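Local coordinates for protein PP1b (Porcine reproductive and respiratory syndrome virus, PDB 6JDR) that probably unwinds RNA and DNA duplexes with 5' to 3' polarity, using the energy of ATP hydrolysis, as the zinc-binding helicase portion of a viral replicase polyprotein, at residues C41-P44 with G48-S51; G214-G219 with L239-L244. The protein carries 1 engineered substitution. All coordinates share one frame; numbering follows the deposited sequence.

In the fold
Two separate regions of an elongated chain are sampled here. Interaction 1 comes first along the sequence and lies in the N-terminal zinc-binding region, its centre about 47 Å from the centre of the chain. Interaction 2 follows in the superfamily 1 helicase core, about 13 Å from that centre, in the loops that lead into strands 222-224 and 245-248, neighbours in the parallel seven-stranded sheet. The contact centres are about 37 Å apart and their nearest atoms about 24 Å, so neither touches the other. A metal ion holds the first together, whereas the second joins two surface loops of the probable ATP-driven motor through an aromatic face.

Interaction 1. Residues C41-P44 with G48-S51; sequences CGHP and GSCS. With ZN (zinc ion), chain D.
Cys-41 and His-43 meet Cys-50 around one zinc ion, forming most of a zinc site of three cysteines and one histidine that Cys-53 completes. Three bond lengths define the first shell: Cys-41 SG lies 2.1 Å from the zinc ion, His-43 ND1 2.3 Å and Cys-50 SG 2.4 Å. The angle at the zinc ion between Cys-41 SG and Cys-50 SG is 107°, and those between His-43 ND1 and each sulfur are also close to tetrahedral, consistent with a structural zinc site. The sulfurs Cys-41 SG and Cys-50 SG approach to 3.7 Å, a spacing set by their shared ligation. No direct hydrogen bond links segments 41-44 and 48-51, which makes the metal their main polar connection.

The imidazole has two different neighbours. Cys-50 SG sits at its edge, near the ring plane and 3.7 Å from His-43 ND1. Ser-49 instead lies over one face: its CB is 3.6 Å from the centroid of the His-43 ring and 15° off the ring normal, a CH-pi contact. Its closest approach is to the ring carbon that bears the side chain, Ser-49 CB to His-43 CG at 3.5 Å. His-43 points its CB toward segment 48-51, and with CG beside the backbone N (chi1 -56°) the ring is placed so that ND1 meets the zinc.

Farther out, the pairing of Cys-50 with Cys-53 follows the CxxC pattern, while Cys-41 and His-43 come from earlier in the same loop, between strand 23-24 and helix 63-67, with three residues separating the two segments. Both belong to the arterivirus zinc-binding domain. Ser-49 OG is hydrogen-bonded to Ser-47 OG while Ser-49 CB rests on the imidazole.

Interaction 2. Residues G214-G219 with L239-L244; sequences GGWCPG and LSKTTL
Lys-241, in segment 239-244, lays the start of its side chain over the indole of Trp-216. Leu-239 and Ser-240, just before it, are tied to neighbouring parts of the chain: Leu-239 O accepts a hydrogen bond from Asn-140 ND2, and Ser-240 OG is bonded to Leu-236 O and Asn-133 N. At Lys-241, CB stands 3.6 Å from the centroid of the five-membered ring of Trp-216 and 10° off its normal, a CH-pi contact made by the aliphatic root. The chain then bends at chi2 (-73°), so that Lys-241 CD passes 4.1 Å from Trp-216 CE3 and the amine end runs on off the indole. The opposite indole face is approached by Pro-218 N from within the tryptophan's own segment.

Segment 239-244 lies in a beta-alpha-beta crossover of the RecA-like helicase core: strand 222-224, helix 232-239 and strand 245-248, whose strands are parallel neighbours. Segment 214-219 leads into the first of them.

Next, Thr-242 brings its methyl CG2 obliquely to Trp-216 NE1, at 3.7 Å. Its hydroxyl turns elsewhere: Thr-242 OG1 donates to Thr-243 O at 3.0 Å, in the carbonyl plane and on a lone pair. A water donates to Thr-242 OG1 at 3.0 Å and weakly to Gly-219 O at 3.5 Å. Beyond Thr-243, Leu-244 N bonds Ser-144 OG, and the leucine side chain packs on Ser-222 and Leu-238.

Interaction 1. Residues C41-P44 with G48-S51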
ATOM      1  N   CYS A  41      37.113  13.800  22.825  1.00 48.20           N
ATOM      2  CA  CYS A  41      38.580  13.896  22.742  1.00 48.50           C
ATOM      3  C   CYS A  41      39.107  14.256  21.346  1.00 49.09           C
ATOM      4  O   CYS A  41      40.321  14.327  21.141  1.00 49.36           O
ATOM      5  CB  CYS A  41      39.234  12.596  23.215  1.00 49.86           C
ATOM      6  SG  CYS A  41      38.936  11.161  22.152  1.00 51.09           S
ATOM      7  N   GLY A  42      38.207  14.472  20.388  1.00 48.73           N
ATOM      8  CA  GLY A  42      38.593  14.883  19.039  1.00 49.38           C
ATOM      9  C   GLY A  42      39.019  13.745  18.127  1.00 49.55           C
ATOM     10  O   GLY A  42      39.519  13.985  17.031  1.00 49.62           O
ATOM     11  N   HIS A  43      38.825  12.507  18.574  1.00 50.37           N
ATOM     12  CA  HIS A  43      39.144  11.328  17.771  1.00 50.49           C
ATOM     13  C   HIS A  43      37.877  10.488  17.585  1.00 49.21           C
ATOM     14  O   HIS A  43      36.867  10.732  18.261  1.00 47.35           O
ATOM     15  CB  HIS A  43      40.228  10.491  18.457  1.00 51.99           C
ATOM     16  CG  HIS A  43      41.480  11.254  18.762  1.00 53.72           C
ATOM     17  ND1 HIS A  43      41.938  11.455  20.046  1.00 54.32           N
ATOM     18  CD2 HIS A  43      42.372  11.862  17.945  1.00 55.00           C
ATOM     19  CE1 HIS A  43      43.056  12.157  20.009  1.00 54.97           C
ATOM     20  NE2 HIS A  43      43.342  12.418  18.746  1.00 55.27           N
ATOM     21  N   PRO A  44      37.919   9.499  16.668  1.00 47.51           N
ATOM     22  CA  PRO A  44      36.781   8.592  16.536  1.00 46.03           C
ATOM     23  C   PRO A  44      36.639   7.667  17.739  1.00 46.58           C
ATOM     24  O   PRO A  44      37.632   7.114  18.219  1.00 45.39           O
ATOM     25  CB  PRO A  44      37.115   7.779  15.279  1.00 46.79           C
ATOM     26  CG  PRO A  44      38.136   8.582  14.548  1.00 47.93           C
ATOM     27  CD  PRO A  44      38.928   9.259  15.622  1.00 47.60           C
ATOM     28  N   GLY A  48      41.363   4.486  19.726  1.00 56.50           N
ATOM     29  CA  GLY A  48      42.572   4.358  20.539  1.00 57.50           C
ATOM     30  C   GLY A  48      43.687   5.299  20.104  1.00 58.36           C
ATOM     31  O   GLY A  48      44.869   4.969  20.234  1.00 58.38           O
ATOM     32  N   SER A  49      43.314   6.462  19.572  1.00 57.63           N
ATOM     33  CA  SER A  49      44.286   7.488  19.193  1.00 60.62           C
ATOM     34  C   SER A  49      44.825   8.165  20.449  1.00 61.49           C
ATOM     35  O   SER A  49      45.980   8.592  20.497  1.00 61.65           O
ATOM     36  CB  SER A  49      43.639   8.533  18.290  1.00 61.93           C
ATOM     37  OG  SER A  49      42.957   7.926  17.212  1.00 64.35           O
ATOM     38  N   CYS A  50      43.958   8.285  21.449  1.00 61.52           N
ATOM     39  CA  CYS A  50      44.353   8.697  22.783  1.00 61.32           C
ATOM     40  C   CYS A  50      43.671   7.767  23.780  1.00 61.21           C
ATOM     41  O   CYS A  50      42.908   6.887  23.384  1.00 62.77           O
ATOM     42  CB  CYS A  50      43.947  10.148  23.035  1.00 60.67           C
ATOM     43  SG  CYS A  50      42.232  10.364  23.552  1.00 59.24           S
ATOM     44  N   SER A  51      43.937   7.964  25.069  1.00 61.16           N
ATOM     45  CA  SER A  51      43.394   7.079  26.101  1.00 61.37           C
ATOM     46  C   SER A  51      41.882   7.236  26.297  1.00 59.18           C
ATOM     47  O   SER A  51      41.231   6.333  26.816  1.00 58.90           O
ATOM     48  CB  SER A  51      44.138   7.269  27.433  1.00 63.02           C
ATOM     49  OG  SER A  51      44.174   8.628  27.829  1.00 64.11           O
TER
HETATM   50 ZN    ZN D 503      40.785  10.189  21.642  1.00 53.08          ZN

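Interaction 2. Residues G214-G219 with L239-L244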
ATOM      1  N   GLY A 214      15.356   8.848  -4.976  1.00 47.26           N
ATOM      2  CA  GLY A 214      15.165  10.293  -4.864  1.00 49.74           C
ATOM      3  C   GLY A 214      14.770  10.779  -3.475  1.00 52.97           C
ATOM      4  O   GLY A 214      14.986  11.944  -3.142  1.00 55.32           O
ATOM      5  N   GLY A 215      14.186   9.897  -2.668  1.00 55.42           N
ATOM      6  CA  GLY A 215      13.832  10.228  -1.289  1.00 57.91           C
ATOM      7  C   GLY A 215      12.431  10.793  -1.159  1.00 60.05           C
ATOM      8  O   GLY A 215      11.695  10.887  -2.139  1.00 59.35           O
ATOM      9  N   TRP A 216      12.074  11.187   0.061  1.00 62.61           N
ATOM     10  CA  TRP A 216      10.708  11.599   0.383  1.00 63.64           C
ATOM     11  C   TRP A 216      10.294  12.897  -0.304  1.00 66.49           C
ATOM     12  O   TRP A 216      11.071  13.849  -0.369  1.00 67.86           O
ATOM     13  CB  TRP A 216      10.551  11.762   1.897  1.00 63.56           C
ATOM     14  CG  TRP A 216       9.160  12.122   2.325  1.00 63.85           C
ATOM     15  CD1 TRP A 216       8.058  11.321   2.285  1.00 63.75           C
ATOM     16  CD2 TRP A 216       8.725  13.376   2.858  1.00 64.31           C
ATOM     17  NE1 TRP A 216       6.960  11.997   2.757  1.00 64.16           N
ATOM     18  CE2 TRP A 216       7.343  13.262   3.119  1.00 65.32           C
ATOM     19  CE3 TRP A 216       9.368  14.586   3.140  1.00 65.97           C
ATOM     20  CZ2 TRP A 216       6.590  14.313   3.650  1.00 66.65           C
ATOM     21  CZ3 TRP A 216       8.622  15.630   3.668  1.00 67.49           C
ATOM     22  CH2 TRP A 216       7.245  15.486   3.918  1.00 67.56           C
ATOM     23  N   CYS A 217       9.068  12.913  -0.823  1.00 68.86           N
ATOM     24  CA  CYS A 217       8.426  14.144  -1.272  1.00 72.24           C
ATOM     25  C   CYS A 217       6.969  14.138  -0.790  1.00 72.30           C
ATOM     26  O   CYS A 217       6.335  13.080  -0.730  1.00 68.76           O
ATOM     27  CB  CYS A 217       8.529  14.304  -2.796  1.00 74.82           C
ATOM     28  SG  CYS A 217       7.256  13.472  -3.778  1.00 79.46           S
ATOM     29  N   PRO A 218       6.437  15.321  -0.435  1.00 74.28           N
ATOM     30  CA  PRO A 218       5.151  15.391   0.259  1.00 75.12           C
ATOM     31  C   PRO A 218       3.972  14.904  -0.582  1.00 73.80           C
ATOM     32  O   PRO A 218       3.959  15.077  -1.801  1.00 73.51           O
ATOM     33  CB  PRO A 218       5.007  16.880   0.582  1.00 74.99           C
ATOM     34  CG  PRO A 218       5.790  17.567  -0.480  1.00 76.38           C
ATOM     35  CD  PRO A 218       6.944  16.657  -0.793  1.00 75.92           C
ATOM     36  N   GLY A 219       2.999  14.295   0.085  1.00 72.56           N
ATOM     37  CA  GLY A 219       1.802  13.780  -0.564  1.00 72.51           C
ATOM     38  C   GLY A 219       0.767  13.383   0.471  1.00 73.30           C
ATOM     39  O   GLY A 219       0.995  13.532   1.674  1.00 73.82           O
ATOM     40  N   LEU A 239      10.086   5.777   5.699  1.00 42.28           N
ATOM     41  CA  LEU A 239       9.421   5.490   6.962  1.00 42.42           C
ATOM     42  C   LEU A 239       9.788   6.455   8.090  1.00 44.40           C
ATOM     43  O   LEU A 239       9.067   6.544   9.082  1.00 45.96           O
ATOM     44  CB  LEU A 239       9.684   4.049   7.386  1.00 41.43           C
ATOM     45  CG  LEU A 239       8.916   3.033   6.545  1.00 41.16           C
ATOM     46  CD1 LEU A 239       9.394   1.617   6.831  1.00 41.25           C
ATOM     47  CD2 LEU A 239       7.421   3.157   6.796  1.00 41.63           C
ATOM     48  N   SER A 240      10.899   7.171   7.946  1.00 45.18           N
ATOM     49  CA  SER A 240      11.232   8.249   8.873  1.00 46.40           C
ATOM     50  C   SER A 240      10.308   9.466   8.721  1.00 47.14           C
ATOM     51  O   SER A 240      10.158  10.242   9.662  1.00 46.85           O
ATOM     52  CB  SER A 240      12.686   8.688   8.681  1.00 45.96           C
ATOM     53  OG  SER A 240      13.577   7.626   8.963  1.00 46.89           O
ATOM     54  N   LYS A 241       9.710   9.631   7.538  1.00 48.88           N
ATOM     55  CA  LYS A 241       8.878  10.796   7.218  1.00 50.93           C
ATOM     56  C   LYS A 241       7.376  10.503   7.078  1.00 50.84           C
ATOM     57  O   LYS A 241       6.553  11.376   7.344  1.00 51.67           O
ATOM     58  CB  LYS A 241       9.380  11.451   5.926  1.00 53.62           C
ATOM     59  CG  LYS A 241      10.742  12.123   6.044  1.00 56.28           C
ATOM     60  CD  LYS A 241      10.661  13.423   6.833  1.00 59.20           C
ATOM     61  CE  LYS A 241      12.002  14.138   6.866  1.00 62.52           C
ATOM     62  NZ  LYS A 241      11.948  15.402   7.653  1.00 63.03           N
ATOM     63  N   THR A 242       7.015   9.293   6.661  1.00 50.68           N
ATOM     64  CA  THR A 242       5.610   8.970   6.407  1.00 50.03           C
ATOM     65  C   THR A 242       5.324   7.490   6.624  1.00 49.38           C
ATOM     66  O   THR A 242       6.245   6.694   6.799  1.00 49.11           O
ATOM     67  CB  THR A 242       5.210   9.359   4.964  1.00 50.65           C
ATOM     68  OG1 THR A 242       3.823   9.074   4.742  1.00 53.55           O
ATOM     69  CG2 THR A 242       6.041   8.603   3.938  1.00 51.29           C
ATOM     70  N   THR A 243       4.040   7.138   6.625  1.00 47.98           N
ATOM     71  CA  THR A 243       3.619   5.739   6.602  1.00 46.60           C
ATOM     72  C   THR A 243       3.483   5.319   5.151  1.00 44.88           C
ATOM     73  O   THR A 243       3.394   6.165   4.259  1.00 44.50           O
ATOM     74  CB  THR A 243       2.278   5.508   7.333  1.00 47.16           C
ATOM     75  OG1 THR A 243       1.214   6.169   6.637  1.00 47.34           O
ATOM     76  CG2 THR A 243       2.344   6.030   8.758  1.00 48.09           C
ATOM     77  N   LEU A 244       3.464   4.012   4.917  1.00 44.99           N
ATOM     78  CA  LEU A 244       3.444   3.473   3.565  1.00 46.02           C
ATOM     79  C   LEU A 244       2.435   2.346   3.424  1.00 45.74           C
ATOM     80  O   LEU A 244       2.211   1.587   4.360  1.00 46.45           O
ATOM     81  CB  LEU A 244       4.826   2.929   3.194  1.00 46.22           C
ATOM     82  CG  LEU A 244       5.970   3.935   3.096  1.00 47.07           C
ATOM     83  CD1 LEU A 244       7.294   3.206   2.926  1.00 46.91           C
ATOM     84  CD2 LEU A 244       5.727   4.902   1.945  1.00 47.96           C
TER
HETATM   85  O   HOH W   1       2.252  10.429   2.619  1.00 50.62           O